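Local coordinates for adenosyl-chloride synthase (Thermotoga maritima, PDB 2ZBV), which binds adenosine and probably acts on S-adenosyl-L-methionine, like other SAM hydrolases and SAM-dependent halogenases, at residues Glu37-Asn42 / Val253-Glu258; Ala46-Tyr51 / Leu158-Pro163; Val17-Ile22 / Ala29-Ile34; Tyr87-Asp92 / Pro134-Leu139; Val202-Val207 / Glu211-Val216. One frame throughout, in Å; residues are numbered along the deposited sequence.

Interaction 1 (Glu37-Asn42 / Val253-Glu258). With ADN (adenosine), chain D.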
# COMPACT_ATOMS: atom_id res chain seq x y z
N GLU A 37 7.81 1.67 -2.37
CA GLU A 37 8.05 0.76 -3.48
C GLU A 37 9.19 1.15 -4.41
O GLU A 37 9.20 0.75 -5.57
CB GLU A 37 6.78 0.59 -4.31
CG GLU A 37 5.56 0.15 -3.52
CD GLU A 37 5.81 -1.11 -2.72
OE1 GLU A 37 6.42 -2.05 -3.27
OE2 GLU A 37 5.39 -1.16 -1.54
N VAL A 38 10.14 1.95 -3.93
CA VAL A 38 11.29 2.28 -4.76
C VAL A 38 11.95 0.92 -4.97
O VAL A 38 12.01 0.12 -4.04
CB VAL A 38 12.31 3.18 -4.03
CG1 VAL A 38 13.58 3.30 -4.87
CG2 VAL A 38 11.71 4.55 -3.76
N GLU A 39 12.43 0.64 -6.18
CA GLU A 39 13.06 -0.65 -6.42
C GLU A 39 14.23 -0.81 -5.46
O GLU A 39 14.93 0.16 -5.16
CB GLU A 39 13.56 -0.76 -7.87
CG GLU A 39 12.48 -0.49 -8.91
CD GLU A 39 12.28 0.99 -9.17
OE1 GLU A 39 13.06 1.56 -9.98
OE2 GLU A 39 11.38 1.60 -8.56
N PRO A 40 14.45 -2.03 -4.96
CA PRO A 40 15.54 -2.30 -4.03
C PRO A 40 16.86 -1.59 -4.36
O PRO A 40 17.35 -1.67 -5.48
CB PRO A 40 15.67 -3.82 -4.09
CG PRO A 40 14.24 -4.26 -4.25
CD PRO A 40 13.72 -3.27 -5.29
N PHE A 41 17.41 -0.91 -3.36
CA PHE A 41 18.68 -0.19 -3.45
C PHE A 41 18.75 0.92 -4.49
O PHE A 41 19.82 1.51 -4.68
CB PHE A 41 19.83 -1.18 -3.73
CG PHE A 41 19.55 -2.60 -3.29
CD1 PHE A 41 19.17 -2.88 -1.98
CD2 PHE A 41 19.64 -3.65 -4.20
CE1 PHE A 41 18.89 -4.19 -1.59
CE2 PHE A 41 19.36 -4.97 -3.82
CZ PHE A 41 18.99 -5.23 -2.50
N ASN A 42 17.65 1.25 -5.16
CA ASN A 42 17.72 2.28 -6.19
C ASN A 42 17.70 3.71 -5.67
O ASN A 42 16.69 4.42 -5.75
CB ASN A 42 16.59 2.09 -7.21
CG ASN A 42 16.91 2.76 -8.54
OD1 ASN A 42 17.49 3.84 -8.58
ND2 ASN A 42 16.52 2.12 -9.64
N VAL A 253 11.49 1.46 -23.14
CA VAL A 253 12.49 2.13 -22.33
C VAL A 253 12.33 1.84 -20.85
O VAL A 253 11.26 1.44 -20.39
CB VAL A 253 12.43 3.67 -22.54
CG1 VAL A 253 11.10 4.21 -22.02
CG2 VAL A 253 13.58 4.33 -21.84
N LYS A 254 13.40 2.04 -20.10
CA LYS A 254 13.41 1.83 -18.66
C LYS A 254 14.13 3.00 -18.02
O LYS A 254 14.80 3.77 -18.70
CB LYS A 254 14.13 0.52 -18.32
CG LYS A 254 15.55 0.45 -18.85
CD LYS A 254 16.21 -0.90 -18.53
CE LYS A 254 17.60 -1.00 -19.14
NZ LYS A 254 17.57 -0.94 -20.64
N GLU A 255 13.99 3.12 -16.71
CA GLU A 255 14.64 4.19 -15.98
C GLU A 255 16.16 4.17 -16.17
O GLU A 255 16.78 3.11 -16.15
CB GLU A 255 14.29 4.08 -14.50
CG GLU A 255 12.89 4.57 -14.20
CD GLU A 255 12.33 4.02 -12.90
OE1 GLU A 255 13.12 3.75 -11.98
OE2 GLU A 255 11.09 3.86 -12.80
N GLY A 256 16.74 5.34 -16.38
CA GLY A 256 18.17 5.43 -16.59
C GLY A 256 18.56 5.58 -18.05
O GLY A 256 19.61 6.13 -18.37
N ASP A 257 17.70 5.09 -18.94
CA ASP A 257 17.96 5.16 -20.37
C ASP A 257 18.06 6.59 -20.89
O ASP A 257 17.28 7.46 -20.50
CB ASP A 257 16.87 4.42 -21.14
CG ASP A 257 16.94 2.91 -20.96
OD1 ASP A 257 17.71 2.46 -20.08
OD2 ASP A 257 16.23 2.19 -21.68
N GLU A 258 19.03 6.82 -21.77
CA GLU A 258 19.23 8.13 -22.37
C GLU A 258 18.06 8.43 -23.29
O GLU A 258 17.57 7.55 -23.98
CB GLU A 258 20.52 8.17 -23.19
CG GLU A 258 21.81 8.09 -22.37
CD GLU A 258 23.05 8.28 -23.23
OE1 GLU A 258 24.17 8.26 -22.67
OE2 GLU A 258 22.91 8.44 -24.46
O5' ADN D . 18.01 -1.05 6.71
C5' ADN D . 17.12 -0.92 5.60
C4' ADN D . 17.92 -0.97 4.30
O4' ADN D . 18.60 -2.25 4.12
C3' ADN D . 17.03 -0.80 3.04
O3' ADN D . 16.92 0.57 2.67
C2' ADN D . 17.76 -1.67 1.99
O2' ADN D . 18.21 -0.89 0.88
C1' ADN D . 18.93 -2.32 2.72
N9 ADN D . 19.07 -3.73 2.30
C8 ADN D . 18.18 -4.75 2.56
N7 ADN D . 18.60 -5.86 2.04
C5 ADN D . 19.77 -5.64 1.41
C6 ADN D . 20.68 -6.45 0.67
N6 ADN D . 20.43 -7.80 0.48
N1 ADN D . 21.80 -5.87 0.17
C2 ADN D . 22.06 -4.56 0.35
N3 ADN D . 21.23 -3.76 1.03
C4 ADN D . 20.09 -4.26 1.57

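Interaction 2 (Ala46-Tyr51 / Leu158-Pro163)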
# COMPACT_ATOMS: atom_id res chain seq x y z
N ALA A 46 15.07 6.97 -6.04
CA ALA A 46 14.57 7.59 -4.82
C ALA A 46 14.91 9.10 -4.76
O ALA A 46 14.08 9.90 -4.32
CB ALA A 46 15.15 6.88 -3.59
N SER A 47 16.09 9.48 -5.23
CA SER A 47 16.49 10.89 -5.19
C SER A 47 15.53 11.75 -6.01
O SER A 47 15.17 12.85 -5.61
CB SER A 47 17.95 11.08 -5.67
OG SER A 47 18.11 10.91 -7.07
N HIS A 48 15.10 11.22 -7.15
CA HIS A 48 14.14 11.93 -8.01
C HIS A 48 12.74 11.98 -7.40
O HIS A 48 12.12 13.04 -7.35
CB HIS A 48 14.07 11.25 -9.38
CG HIS A 48 15.26 11.51 -10.24
ND1 HIS A 48 15.57 12.77 -10.72
CD2 HIS A 48 16.23 10.69 -10.70
CE1 HIS A 48 16.67 12.71 -11.44
NE2 HIS A 48 17.10 11.45 -11.45
N VAL A 49 12.24 10.83 -6.94
CA VAL A 49 10.91 10.76 -6.32
C VAL A 49 10.83 11.70 -5.12
O VAL A 49 9.83 12.38 -4.90
CB VAL A 49 10.57 9.33 -5.84
CG1 VAL A 49 9.24 9.35 -5.09
CG2 VAL A 49 10.46 8.37 -7.04
N LEU A 50 11.90 11.73 -4.33
CA LEU A 50 11.96 12.58 -3.14
C LEU A 50 11.79 14.05 -3.50
O LEU A 50 10.95 14.75 -2.93
CB LEU A 50 13.31 12.41 -2.44
CG LEU A 50 13.57 13.35 -1.26
CD1 LEU A 50 12.59 13.05 -0.14
CD2 LEU A 50 15.01 13.19 -0.78
N TYR A 51 12.58 14.53 -4.45
CA TYR A 51 12.47 15.92 -4.85
C TYR A 51 11.06 16.27 -5.35
O TYR A 51 10.43 17.20 -4.86
CB TYR A 51 13.48 16.25 -5.94
CG TYR A 51 13.24 17.60 -6.56
CD1 TYR A 51 13.32 18.77 -5.80
CD2 TYR A 51 12.89 17.71 -7.91
CE1 TYR A 51 13.05 20.01 -6.36
CE2 TYR A 51 12.62 18.96 -8.48
CZ TYR A 51 12.70 20.10 -7.70
OH TYR A 51 12.42 21.32 -8.25
N LEU A 158 25.45 12.04 -6.20
CA LEU A 158 25.27 11.10 -7.29
C LEU A 158 25.70 11.76 -8.59
O LEU A 158 25.22 12.84 -8.94
CB LEU A 158 23.80 10.69 -7.42
CG LEU A 158 23.21 9.74 -6.39
CD1 LEU A 158 21.75 9.47 -6.72
CD2 LEU A 158 24.00 8.44 -6.38
N LYS A 159 26.62 11.12 -9.31
CA LYS A 159 27.08 11.68 -10.57
C LYS A 159 25.93 11.63 -11.57
O LYS A 159 25.44 10.55 -11.90
CB LYS A 159 28.28 10.89 -11.11
CG LYS A 159 29.56 11.11 -10.31
CD LYS A 159 30.72 10.32 -10.90
CE LYS A 159 32.00 10.56 -10.11
NZ LYS A 159 31.83 10.21 -8.67
N MSE A 160 25.50 12.80 -12.04
CA MSE A 160 24.42 12.87 -13.01
C MSE A 160 24.75 13.83 -14.13
O MSE A 160 25.25 14.93 -13.89
CB MSE A 160 23.13 13.36 -12.35
CG MSE A 160 22.74 12.64 -11.08
SE MSE A 160 21.03 13.29 -10.48
CE MSE A 160 20.10 11.59 -10.34
N ARG A 161 24.47 13.42 -15.36
CA ARG A 161 24.71 14.26 -16.52
C ARG A 161 23.54 15.23 -16.63
O ARG A 161 22.45 14.84 -17.09
CB ARG A 161 24.81 13.40 -17.78
CG ARG A 161 24.96 14.19 -19.07
CD ARG A 161 24.93 13.25 -20.27
NE ARG A 161 24.94 13.98 -21.54
CZ ARG A 161 25.95 14.74 -21.96
NH1 ARG A 161 27.04 14.88 -21.22
NH2 ARG A 161 25.87 15.36 -23.13
N LYS A 162 23.74 16.47 -16.21
CA LYS A 162 22.69 17.48 -16.25
C LYS A 162 22.06 17.62 -17.63
O LYS A 162 22.75 17.64 -18.64
CB LYS A 162 23.25 18.85 -15.82
CG LYS A 162 22.39 20.03 -16.28
CD LYS A 162 21.65 20.71 -15.14
CE LYS A 162 22.54 21.70 -14.41
NZ LYS A 162 21.77 22.53 -13.44
N PRO A 163 20.72 17.70 -17.68
CA PRO A 163 20.05 17.83 -18.97
C PRO A 163 20.37 19.21 -19.55
O PRO A 163 20.20 20.23 -18.88
CB PRO A 163 18.57 17.67 -18.61
CG PRO A 163 18.51 18.26 -17.24
CD PRO A 163 19.74 17.68 -16.58

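Interaction 3 (Val17-Ile22 / Ala29-Ile34)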
# COMPACT_ATOMS: atom_id res chain seq x y z
N VAL A 17 6.72 -1.37 11.59
CA VAL A 17 7.48 -1.26 12.84
C VAL A 17 8.14 0.10 12.98
O VAL A 17 8.27 0.61 14.09
CB VAL A 17 8.56 -2.38 12.98
CG1 VAL A 17 7.88 -3.73 13.09
CG2 VAL A 17 9.51 -2.37 11.81
N ALA A 18 8.56 0.69 11.86
CA ALA A 18 9.17 2.01 11.88
C ALA A 18 8.11 3.03 12.29
O ALA A 18 8.40 3.99 13.01
CB ALA A 18 9.73 2.37 10.52
N LYS A 19 6.88 2.83 11.82
CA LYS A 19 5.79 3.75 12.16
C LYS A 19 5.46 3.62 13.64
O LYS A 19 5.14 4.61 14.31
CB LYS A 19 4.55 3.44 11.31
CG LYS A 19 4.67 3.90 9.86
CD LYS A 19 3.35 3.74 9.14
CE LYS A 19 3.43 4.24 7.70
NZ LYS A 19 2.14 4.01 6.99
N ALA A 20 5.53 2.39 14.15
CA ALA A 20 5.26 2.13 15.56
C ALA A 20 6.28 2.87 16.41
O ALA A 20 5.93 3.49 17.41
CB ALA A 20 5.31 0.64 15.84
N VAL A 21 7.54 2.83 15.99
CA VAL A 21 8.60 3.52 16.71
C VAL A 21 8.36 5.02 16.73
O VAL A 21 8.54 5.68 17.76
CB VAL A 21 9.98 3.23 16.08
CG1 VAL A 21 11.02 4.20 16.62
CG2 VAL A 21 10.40 1.79 16.37
N ILE A 22 7.96 5.57 15.59
CA ILE A 22 7.68 6.99 15.49
C ILE A 22 6.52 7.39 16.39
O ILE A 22 6.62 8.37 17.15
CB ILE A 22 7.33 7.38 14.03
CG1 ILE A 22 8.56 7.19 13.14
CG2 ILE A 22 6.83 8.84 13.98
CD1 ILE A 22 8.30 7.47 11.67
N ALA A 29 2.32 12.36 15.86
CA ALA A 29 3.05 12.49 14.60
C ALA A 29 2.17 12.15 13.41
O ALA A 29 1.43 11.17 13.43
CB ALA A 29 4.28 11.59 14.61
N GLU A 30 2.27 12.97 12.36
CA GLU A 30 1.51 12.75 11.14
C GLU A 30 2.47 12.19 10.10
O GLU A 30 3.36 12.89 9.61
CB GLU A 30 0.92 14.07 10.62
CG GLU A 30 0.09 13.90 9.36
CD GLU A 30 -1.17 13.08 9.60
OE1 GLU A 30 -2.03 13.54 10.37
OE2 GLU A 30 -1.28 11.97 9.02
N ILE A 31 2.28 10.92 9.76
CA ILE A 31 3.15 10.25 8.80
C ILE A 31 2.47 10.08 7.45
O ILE A 31 1.43 9.44 7.34
CB ILE A 31 3.57 8.86 9.32
CG1 ILE A 31 4.16 8.99 10.72
CG2 ILE A 31 4.58 8.22 8.37
CD1 ILE A 31 4.44 7.65 11.41
N ILE A 32 3.06 10.66 6.41
CA ILE A 32 2.50 10.52 5.08
C ILE A 32 3.50 9.75 4.25
O ILE A 32 4.63 10.16 4.10
CB ILE A 32 2.24 11.88 4.40
CG1 ILE A 32 1.25 12.69 5.24
CG2 ILE A 32 1.72 11.65 2.97
CD1 ILE A 32 0.76 13.97 4.59
N ASP A 33 3.07 8.60 3.74
CA ASP A 33 3.93 7.77 2.91
C ASP A 33 4.03 8.38 1.52
O ASP A 33 3.03 8.68 0.88
CB ASP A 33 3.35 6.36 2.81
CG ASP A 33 3.32 5.64 4.15
OD1 ASP A 33 2.36 4.88 4.38
OD2 ASP A 33 4.25 5.82 4.96
N ILE A 34 5.26 8.60 1.07
CA ILE A 34 5.49 9.12 -0.26
C ILE A 34 5.41 7.86 -1.12
O ILE A 34 4.65 7.81 -2.10
CB ILE A 34 6.88 9.81 -0.32
CG1 ILE A 34 6.83 11.09 0.52
CG2 ILE A 34 7.26 10.13 -1.77
CD1 ILE A 34 8.15 11.81 0.67

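Interaction 4 (Tyr87-Asp92 / Pro134-Leu139)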
# COMPACT_ATOMS: atom_id res chain seq x y z
N TYR A 87 13.44 19.45 6.09
CA TYR A 87 14.44 18.59 6.71
C TYR A 87 14.45 17.17 6.14
O TYR A 87 13.40 16.61 5.85
CB TYR A 87 14.19 18.54 8.22
CG TYR A 87 14.27 19.91 8.86
CD1 TYR A 87 15.50 20.47 9.21
CD2 TYR A 87 13.12 20.67 9.09
CE1 TYR A 87 15.59 21.74 9.78
CE2 TYR A 87 13.19 21.95 9.65
CZ TYR A 87 14.43 22.48 9.99
OH TYR A 87 14.51 23.74 10.54
N PHE A 88 15.66 16.62 5.98
CA PHE A 88 15.84 15.28 5.42
C PHE A 88 16.73 14.40 6.28
O PHE A 88 17.92 14.68 6.45
CB PHE A 88 16.43 15.36 4.02
CG PHE A 88 15.60 16.17 3.07
CD1 PHE A 88 14.64 15.56 2.26
CD2 PHE A 88 15.74 17.56 3.02
CE1 PHE A 88 13.83 16.32 1.42
CE2 PHE A 88 14.93 18.33 2.18
CZ PHE A 88 13.97 17.71 1.38
N VAL A 89 16.15 13.33 6.80
CA VAL A 89 16.84 12.35 7.62
C VAL A 89 17.15 11.18 6.69
O VAL A 89 16.23 10.49 6.24
CB VAL A 89 15.94 11.88 8.77
CG1 VAL A 89 16.67 10.85 9.63
CG2 VAL A 89 15.51 13.09 9.60
N ALA A 90 18.43 10.96 6.41
CA ALA A 90 18.81 9.89 5.49
C ALA A 90 20.28 9.48 5.53
O ALA A 90 21.11 10.12 6.18
CB ALA A 90 18.46 10.33 4.07
N PRO A 91 20.61 8.38 4.84
CA PRO A 91 22.00 7.93 4.82
C PRO A 91 22.75 8.83 3.84
O PRO A 91 22.16 9.35 2.89
CB PRO A 91 21.89 6.49 4.32
CG PRO A 91 20.68 6.53 3.42
CD PRO A 91 19.72 7.35 4.26
N ASP A 92 24.04 9.01 4.07
CA ASP A 92 24.86 9.85 3.20
C ASP A 92 25.32 9.03 1.99
O ASP A 92 26.51 8.77 1.82
CB ASP A 92 26.08 10.37 3.99
CG ASP A 92 27.00 11.24 3.15
OD1 ASP A 92 26.48 12.06 2.36
OD2 ASP A 92 28.23 11.11 3.29
N PRO A 134 13.41 7.27 14.61
CA PRO A 134 13.30 8.04 15.86
C PRO A 134 13.85 9.46 15.75
O PRO A 134 13.30 10.40 16.33
CB PRO A 134 14.05 7.17 16.87
CG PRO A 134 15.00 6.36 16.02
CD PRO A 134 14.15 6.02 14.83
N VAL A 135 14.93 9.63 14.99
CA VAL A 135 15.50 10.95 14.80
C VAL A 135 14.49 11.86 14.09
O VAL A 135 14.28 13.01 14.50
CB VAL A 135 16.82 10.88 14.00
CG1 VAL A 135 17.20 12.26 13.47
CG2 VAL A 135 17.93 10.35 14.90
N ALA A 136 13.86 11.35 13.04
CA ALA A 136 12.86 12.12 12.31
C ALA A 136 11.72 12.46 13.27
O ALA A 136 11.18 13.57 13.25
CB ALA A 136 12.33 11.33 11.12
N ALA A 137 11.34 11.49 14.10
CA ALA A 137 10.26 11.68 15.06
C ALA A 137 10.57 12.83 16.03
O ALA A 137 9.70 13.65 16.30
CB ALA A 137 10.01 10.40 15.84
N HIS A 138 11.80 12.87 16.54
CA HIS A 138 12.20 13.92 17.48
C HIS A 138 12.24 15.29 16.79
O HIS A 138 11.77 16.29 17.34
CB HIS A 138 13.58 13.61 18.10
CG HIS A 138 13.57 12.49 19.09
ND1 HIS A 138 12.83 12.53 20.25
CD2 HIS A 138 14.20 11.29 19.08
CE1 HIS A 138 13.00 11.40 20.91
NE2 HIS A 138 13.82 10.63 20.23
N LEU A 139 12.80 15.33 15.59
CA LEU A 139 12.88 16.57 14.84
C LEU A 139 11.48 17.12 14.58
O LEU A 139 11.23 18.31 14.76
CB LEU A 139 13.60 16.35 13.51
CG LEU A 139 15.11 16.11 13.56
CD1 LEU A 139 15.62 15.66 12.20
CD2 LEU A 139 15.82 17.40 13.99

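Interaction 5 (Val202-Val207 / Glu211-Val216)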
# COMPACT_ATOMS: atom_id res chain seq x y z
N VAL A 202 4.95 19.13 -33.16
CA VAL A 202 5.28 17.72 -33.16
C VAL A 202 6.79 17.65 -33.05
O VAL A 202 7.50 18.35 -33.77
CB VAL A 202 4.82 17.03 -34.46
CG1 VAL A 202 5.41 15.64 -34.54
CG2 VAL A 202 3.31 16.95 -34.50
N VAL A 203 7.27 16.81 -32.14
CA VAL A 203 8.70 16.67 -31.96
C VAL A 203 9.10 15.22 -32.14
O VAL A 203 8.25 14.33 -32.19
CB VAL A 203 9.15 17.16 -30.56
CG1 VAL A 203 8.72 18.61 -30.36
CG2 VAL A 203 8.55 16.28 -29.47
N ARG A 204 10.41 14.99 -32.22
CA ARG A 204 10.93 13.65 -32.37
C ARG A 204 11.56 13.16 -31.06
O ARG A 204 12.41 13.84 -30.47
CB ARG A 204 11.96 13.60 -33.51
CG ARG A 204 11.32 13.56 -34.90
CD ARG A 204 12.38 13.47 -36.00
NE ARG A 204 11.80 13.22 -37.32
CZ ARG A 204 11.29 12.05 -37.71
NH1 ARG A 204 11.30 11.01 -36.89
NH2 ARG A 204 10.77 11.92 -38.93
N VAL A 205 11.13 11.99 -30.62
CA VAL A 205 11.64 11.41 -29.39
C VAL A 205 12.58 10.29 -29.80
O VAL A 205 12.17 9.36 -30.50
CB VAL A 205 10.50 10.83 -28.53
CG1 VAL A 205 11.07 10.20 -27.27
CG2 VAL A 205 9.51 11.94 -28.18
N ARG A 206 13.84 10.38 -29.39
CA ARG A 206 14.80 9.35 -29.75
C ARG A 206 15.26 8.52 -28.56
O ARG A 206 15.80 9.06 -27.59
CB ARG A 206 16.02 9.98 -30.43
CG ARG A 206 16.82 8.99 -31.26
CD ARG A 206 18.11 9.60 -31.80
NE ARG A 206 19.02 9.96 -30.71
CZ ARG A 206 20.29 10.30 -30.88
NH1 ARG A 206 20.81 10.33 -32.10
NH2 ARG A 206 21.04 10.62 -29.83
N VAL A 207 15.03 7.22 -28.63
CA VAL A 207 15.43 6.29 -27.58
C VAL A 207 16.35 5.27 -28.24
O VAL A 207 15.93 4.52 -29.11
CB VAL A 207 14.21 5.56 -26.95
CG1 VAL A 207 13.38 6.53 -26.14
CG2 VAL A 207 13.36 4.92 -28.03
N GLU A 211 13.33 6.20 -33.25
CA GLU A 211 12.88 7.58 -33.30
C GLU A 211 11.38 7.58 -33.53
O GLU A 211 10.87 6.93 -34.45
CB GLU A 211 13.58 8.35 -34.42
CG GLU A 211 13.26 9.84 -34.40
CD GLU A 211 13.98 10.61 -35.49
OE1 GLU A 211 13.77 10.29 -36.68
OE2 GLU A 211 14.75 11.54 -35.16
N PHE A 212 10.67 8.30 -32.68
CA PHE A 212 9.21 8.39 -32.76
C PHE A 212 8.81 9.85 -32.91
O PHE A 212 9.52 10.75 -32.49
CB PHE A 212 8.56 7.90 -31.47
CG PHE A 212 8.93 6.50 -31.08
CD1 PHE A 212 8.04 5.45 -31.29
CD2 PHE A 212 10.15 6.23 -30.46
CE1 PHE A 212 8.36 4.16 -30.89
CE2 PHE A 212 10.47 4.94 -30.05
CZ PHE A 212 9.57 3.91 -30.27
N LYS A 213 7.65 10.06 -33.51
CA LYS A 213 7.10 11.40 -33.64
C LYS A 213 6.11 11.49 -32.48
O LYS A 213 5.42 10.51 -32.16
CB LYS A 213 6.37 11.59 -34.96
CG LYS A 213 7.27 11.80 -36.17
CD LYS A 213 6.47 12.37 -37.33
CE LYS A 213 7.33 12.53 -38.57
NZ LYS A 213 7.79 11.20 -39.07
N ALA A 214 6.03 12.65 -31.84
CA ALA A 214 5.10 12.80 -30.74
C ALA A 214 4.55 14.21 -30.69
O ALA A 214 5.29 15.18 -30.82
CB ALA A 214 5.78 12.46 -29.42
N ALA A 215 3.23 14.31 -30.50
CA ALA A 215 2.57 15.60 -30.41
C ALA A 215 2.82 16.21 -29.04
O ALA A 215 2.80 15.50 -28.03
CB ALA A 215 1.08 15.44 -30.65
N VAL A 216 3.07 17.51 -29.01
CA VAL A 216 3.28 18.22 -27.76
C VAL A 216 1.87 18.61 -27.32
O VAL A 216 1.20 19.40 -28.00
CB VAL A 216 4.14 19.47 -27.97
CG1 VAL A 216 4.33 20.21 -26.66
CG2 VAL A 216 5.48 19.07 -28.56

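Interaction 1 (Glu37-Asn42 / Val253-Glu258)
Two type II beta turns, Glu-39 to Asn-42 and Lys-254 to Asp-257, face each other across the junction of the N- and C-terminal domains, and each sends one glutamate into the gap: Glu-39 and Glu-255. The carboxylates approach from opposite directions with their planes 66° apart, and Glu-39 OE1 lies 3.0 Å from Glu-255 OE1. Both atoms are acceptors, so this is a close approach of like charges and not a bond. Lys-45 probably eases it, since it forms a salt bridge with Glu-39 OE2 and a long, weak ion pair with Glu-255 OE2; the latter oxygen also accepts a hydrogen bond from the backbone N of Val-177.

The first turn also reaches the adenosine pocket. Phe-41 CE1 comes within 3.4 Å of adenosine C4, while O2' of the ribose lies at the ring edge, in plane. Pro-40 CB covers one ring face, 3.8 Å above the Phe-41 plane, and Leu-244 of the second subunit packs on the same phenylalanine.

Asn-42 ends the turn as the N-cap of helix 43-54, its OD1 accepting a hydrogen bond from Lys-45 N. Across the gap, Gly-256 and Asp-257 are tied by backbone bonds to Val-174 on strand 169-177.

Interaction 2 (Ala46-Tyr51 / Leu158-Pro163)
Ser-47 and Leu-158 form the ordered, tightly packed part of this contact. Ser-47 is buried on helix 43-54, and its OG, hydrogen-bonded to Arg-44 O, is 3.9 Å from Leu-158 CD1. The same oxygen lies above one face of the neighbouring His-48 ring, offset toward the rim. Leu-158 directs its side chain toward the helix, and its own backbone is held by a hydrogen bond between Leu-158 N and Thr-97 OG1.

The helix belongs to the alpha/beta sheet domain: Val-49 and Leu-50 rest on Leu-5 of strand 2-6. The other segment is part of the connection that leads from helix 127-140 to strand 164-166 of the second sheet.

Beyond Leu-158 the connection is looser. The side chain of selenomethionine Met-160 is poorly ordered, so its modelled approach to the helix, with Met-160 CE 3.2 Å from His-48 NE2, is doubtful in detail. As modelled, the two side chains come from opposite directions and the methyl meets the imidazole obliquely. The selenium stands farther back, 5.1 Å from the centroid of the His-48 ring and 50° off its normal, an oblique Met-aromatic contact that carries the same uncertainty. Lys-159, Arg-161 and Lys-162 are exposed, and the Arg-161 side chain, also poorly ordered, lies along Ile-171 and Glu-173 of strand 169-177.

Interaction 3 (Val17-Ile22 / Ala29-Ile34)
The one flat group in this contact is the carboxylate of Asp-33, and Lys-19 takes hold of it at the oxygen end. Lys-19 NZ is 2.8 Å from Asp-33 OD1 and uses the syn lone pair of that oxygen, on the side where OD2 lies. The adjoining Lys-19 CE comes within 3.3 Å of Asp-33 OD2, and OD2 has its own hydrogen bond with His-36 NE2. The lysine spans the distance because its chain is extended beyond CG, with chi2 to chi4 all near 180°.

Next to this salt bridge the contact is apolar. Ile-22 and Ile-31 meet tip to tip, Ile-22 CG2 being 3.7 Å from Ile-31 CD1. The same Ile-22 CG2 also lies 3.8 Å from Ala-29 CB. The aliphatic stem of Lys-19 passes obliquely by Ile-31, with Lys-19 CG 4.1 Å from Ile-31 CD1.

The elements are the helix and second strand of the beta-alpha-beta crossover 2-6, 14-25, 31-33, running nearly antiparallel (159°) with their axes 11.1 Å apart. With an alanine in place of Asp-33, the Lys-19 ammonium is likely to lose its charged mate and His-36 NE2 its hydrogen-bond partner. The contact thus combines apolar packing of Ile-22, Ala-29 and Ile-31 with a charge pair at the partly exposed end, where one carboxylate serves two partners.

Interaction 4 (Tyr87-Asp92 / Pro134-Leu139)
Val-89 is the bump of this contact, and the hollow that takes it is formed on helix 127-140 by Val-135, Ala-136 and Leu-139. Its two methyls divide the work. With CG1 anti to the backbone N (chi1 179°), that branch leans toward Val-135, where Val-89 CG1 and Val-135 CG1 are 4.1 Å apart. The other branch goes deeper: Val-89 CG2 is 3.7 Å from Leu-139 CD1 and 3.9 Å from Ala-136 CB. It also lies 3.9 Å from Ala-136 CA, so it touches the helix backbone itself.

The floor of the hollow is low because Ala-136 carries just a methyl, which is consistent with the 6.2 Å between Val-89 CA and Ala-136 CA, while Val-135 and Leu-139, one turn from each other, form the raised walls. Tyr-87 also directs its CB toward the helix; it makes no close contact, Tyr-87 CB being 5.1 Å from Leu-139 CD1, though it shields some surface.

The strand and helix axes approach to 8.9 Å and run nearly antiparallel, at 167°. No hydrogen bond crosses; the contact between the two segments is apolar packing. Strand 87-91 lies between strands 62-66 and 77-82; Val-62 of the first touches Val-89 and Ala-136, and Val-79 of the second meets Leu-139. On the reverse face of the sheet Phe-88 meets the ring of Phe-63, while the far flank of the helix packs through Pro-134 and Ala-137 against helix 14-25.

Interaction 5 (Val202-Val207 / Glu211-Val216)
Glu-211 carries its CG anti to the backbone N (chi1 -173°) and Arg-204 carries its own beside the N (chi1 -79°), which brings the carboxylate against the guanidinium on one side of the paired strands. Arg-204 NH1 is 2.6 Å from Glu-211 OE1, a salt bridge in which OE1 lies over a face of the guanidinium, the two planes being 33° apart. Glu-211 OE2 rests instead by the stem, 3.2 Å from Arg-204 CD. On the opposite face of the guanidinium runs Lys-213, side by side with the arginine; there Arg-204 NH2 and Lys-213 NZ, both donors, are 3.1 Å apart, a like-charge approach that Glu-211 probably offsets in part. A serine replacing Arg-204 would probably leave the Glu-211 carboxylate without its charged mate across the strands and free to turn.

The other side of the strands is apolar. Val-203 CG1 meets Val-216 CG2 at 3.7 Å, and Val-207 CG2 touches the edge of the Phe-212 ring, 3.5 Å from Phe-212 CE2. Backbone bonds set the register: Val-203 N to Ala-214 O is 2.9 Å and Val-205 N to Phe-212 O is 2.8 Å, each returned by the reciprocal bond.

Alternating hydrogen-bonded and non-hydrogen-bonded pairs show antiparallel pairing, and the short link between 202-207 and 210-216 makes it a beta hairpin, set in the C-terminal domain sheet between strands 258-262 and 228-232.

Interactions 1 to 4 form a continuous chain of packing. Val-38 CG1 of interaction 1 lies 4.1 Å from Ala-46 CB of interaction 2; from that helix, Val-49 CG1 reaches Ile-34 CG2 of interaction 3 at 3.9 Å and Leu-50 CD1 reaches Phe-88 CE1 of interaction 4 at 3.8 Å. Interactions 3 and 4 also meet directly, on two helices that pack against each other and on the same sheet. Interaction 5 is centred 42 Å from both of these, but its nearest atoms come within about 4 Å of interaction 1, without touching. Interaction 1 alone holds a residue of the adenosine pocket, which Asn-182, Val-242 and Leu-244 of the second subunit complete, so both domain types contribute.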